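Local coordinates for protein transcriptional regulator (Methanobacterium thermoautotrophicum, PDB 3BPV) that probably acts as a dimeric winged-helix transcription factor of the MarR family that binds DNA and regulates transcription, at residues R120-F123 / R124-R128. Sequence-based numbering, arbitrary orientation.
Sequences RKLF and RKMCR
L122 and M126 meet one turn apart on helix 117-136. The methyl CE of M126 comes up to the branch carbon CG of L122 at 3.8 Å, and the two side chains cross at a slant. The M126 chain leaves with CG beside its backbone N (chi1 -71°) and bends at its last torsion (chi3 -76°). That bend turns CE back toward the preceding turn. M126 CG also lies 3.3 Å from L122 O. This carbonyl accepts the backbone N-H of M126, with N and O 2.9 Å apart. C127 N likewise bonds to F123 O. In MarR proteins the terminal helices build the dimer interface, and this apolar face takes part in it. F123 is buried there, its ring meeting F123 of the second subunit with the planes nearly parallel, at about 5°. L122 and M126 each pack on their own counterparts in that subunit, and C127 packs on its I10. The other side of the helix is polar and looser. R124 N bonds to R120 O and K125 N to K121 O, but the charged ends of each pair do not touch. R120 NH2 and R124 NH2 stay 5.2 Å from each other. R120 also forms a salt bridge with E117, which probably offsets some of the like charge. The aliphatic start of K125 still lies against the helix, with CG 3.2 Å from K121 O. On the exposed face K121 NZ and K125 NZ are 6.9 Å apart, not in contact.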
loop_
_atom_site.group_PDB
_atom_site.type_symbol
_atom_site.label_atom_id
_atom_site.label_comp_id
_atom_site.label_asym_id
_atom_site.label_seq_id
_atom_site.Cartn_x
_atom_site.Cartn_y
_atom_site.Cartn_z
ATOM N N ARG A 120 7.684 -18.836 10.920
ATOM C CA ARG A 120 8.147 -17.557 10.393
ATOM C C ARG A 120 9.022 -17.781 9.162
ATOM O O ARG A 120 8.923 -17.052 8.173
ATOM C CB ARG A 120 8.939 -16.791 11.463
ATOM C CG ARG A 120 9.591 -15.503 10.951
ATOM C CD ARG A 120 10.660 -15.017 11.915
ATOM N NE ARG A 120 11.409 -13.881 11.385
ATOM C CZ ARG A 120 12.515 -13.398 11.942
ATOM N NH1 ARG A 120 12.997 -13.953 13.044
ATOM N NH2 ARG A 120 13.140 -12.363 11.397
ATOM N N LYS A 121 9.884 -18.790 9.229
ATOM C CA LYS A 121 10.768 -19.116 8.116
ATOM C C LYS A 121 9.959 -19.581 6.901
ATOM O O LYS A 121 10.256 -19.213 5.763
ATOM C CB LYS A 121 11.745 -20.212 8.544
ATOM C CG LYS A 121 12.813 -20.550 7.518
ATOM C CD LYS A 121 13.786 -21.589 8.064
ATOM C CE LYS A 121 14.858 -21.937 7.047
ATOM N NZ LYS A 121 15.825 -22.921 7.601
ATOM N N LEU A 122 8.944 -20.406 7.140
ATOM C CA LEU A 122 8.107 -20.898 6.055
ATOM C C LEU A 122 7.323 -19.752 5.430
ATOM O O LEU A 122 7.189 -19.683 4.209
ATOM C CB LEU A 122 7.135 -21.962 6.569
ATOM C CG LEU A 122 6.202 -22.550 5.510
ATOM C CD1 LEU A 122 7.011 -23.209 4.404
ATOM C CD2 LEU A 122 5.277 -23.566 6.161
ATOM N N PHE A 123 6.800 -18.858 6.261
ATOM C CA PHE A 123 6.042 -17.725 5.756
ATOM C C PHE A 123 6.929 -16.879 4.864
ATOM O O PHE A 123 6.527 -16.494 3.767
ATOM C CB PHE A 123 5.501 -16.867 6.907
ATOM C CG PHE A 123 4.525 -15.807 6.459
ATOM C CD1 PHE A 123 3.236 -16.157 6.061
ATOM C CD2 PHE A 123 4.907 -14.474 6.379
ATOM C CE1 PHE A 123 2.343 -15.192 5.584
ATOM C CE2 PHE A 123 4.021 -13.505 5.904
ATOM C CZ PHE A 123 2.731 -13.870 5.503
ATOM N N ARG A 124 8.142 -16.591 5.330
ATOM C CA ARG A 124 9.075 -15.787 4.553
ATOM C C ARG A 124 9.401 -16.450 3.215
ATOM O O ARG A 124 9.449 -15.783 2.177
ATOM C CB ARG A 124 10.367 -15.559 5.344
ATOM C CG ARG A 124 11.390 -14.728 4.598
ATOM C CD ARG A 124 11.018 -13.256 4.581
ATOM N NE ARG A 124 11.857 -12.480 5.493
ATOM C CZ ARG A 124 13.179 -12.389 5.394
ATOM N NH1 ARG A 124 13.819 -13.024 4.422
ATOM N NH2 ARG A 124 13.864 -11.667 6.271
ATOM N N LYS A 125 9.624 -17.762 3.239
ATOM C CA LYS A 125 9.942 -18.476 2.011
ATOM C C LYS A 125 8.786 -18.417 1.027
ATOM O O LYS A 125 8.999 -18.274 -0.182
ATOM C CB LYS A 125 10.297 -19.940 2.299
ATOM C CG LYS A 125 11.608 -20.134 3.055
ATOM C CD LYS A 125 11.977 -21.605 3.163
ATOM C CE LYS A 125 12.316 -22.202 1.804
ATOM N NZ LYS A 125 13.552 -21.602 1.227
ATOM N N MET A 126 7.563 -18.530 1.538
ATOM C CA MET A 126 6.399 -18.474 0.670
ATOM C C MET A 126 6.241 -17.079 0.098
ATOM O O MET A 126 5.902 -16.922 -1.069
ATOM C CB MET A 126 5.136 -18.894 1.424
ATOM C CG MET A 126 5.104 -20.380 1.724
ATOM S SD MET A 126 3.507 -20.913 2.353
ATOM C CE MET A 126 3.569 -20.320 4.017
ATOM N N CYS A 127 6.506 -16.057 0.903
ATOM C CA CYS A 127 6.383 -14.686 0.417
ATOM C C CYS A 127 7.391 -14.418 -0.682
ATOM O O CYS A 127 7.093 -13.716 -1.646
ATOM C CB CYS A 127 6.598 -13.667 1.541
ATOM S SG CYS A 127 5.679 -12.145 1.270
ATOM N N ARG A 128 8.598 -14.955 -0.525
ATOM C CA ARG A 128 9.621 -14.769 -1.542
ATOM C C ARG A 128 9.144 -15.407 -2.841
ATOM O O ARG A 128 9.275 -14.812 -3.905
ATOM C CB ARG A 128 10.947 -15.401 -1.111
ATOM C CG ARG A 128 12.063 -15.182 -2.120
ATOM C CD ARG A 128 13.340 -15.907 -1.732
ATOM N NE ARG A 128 13.949 -15.378 -0.516
ATOM C CZ ARG A 128 15.139 -15.756 -0.059
ATOM N NH1 ARG A 128 15.846 -16.668 -0.717
ATOM N NH2 ARG A 128 15.627 -15.223 1.054
#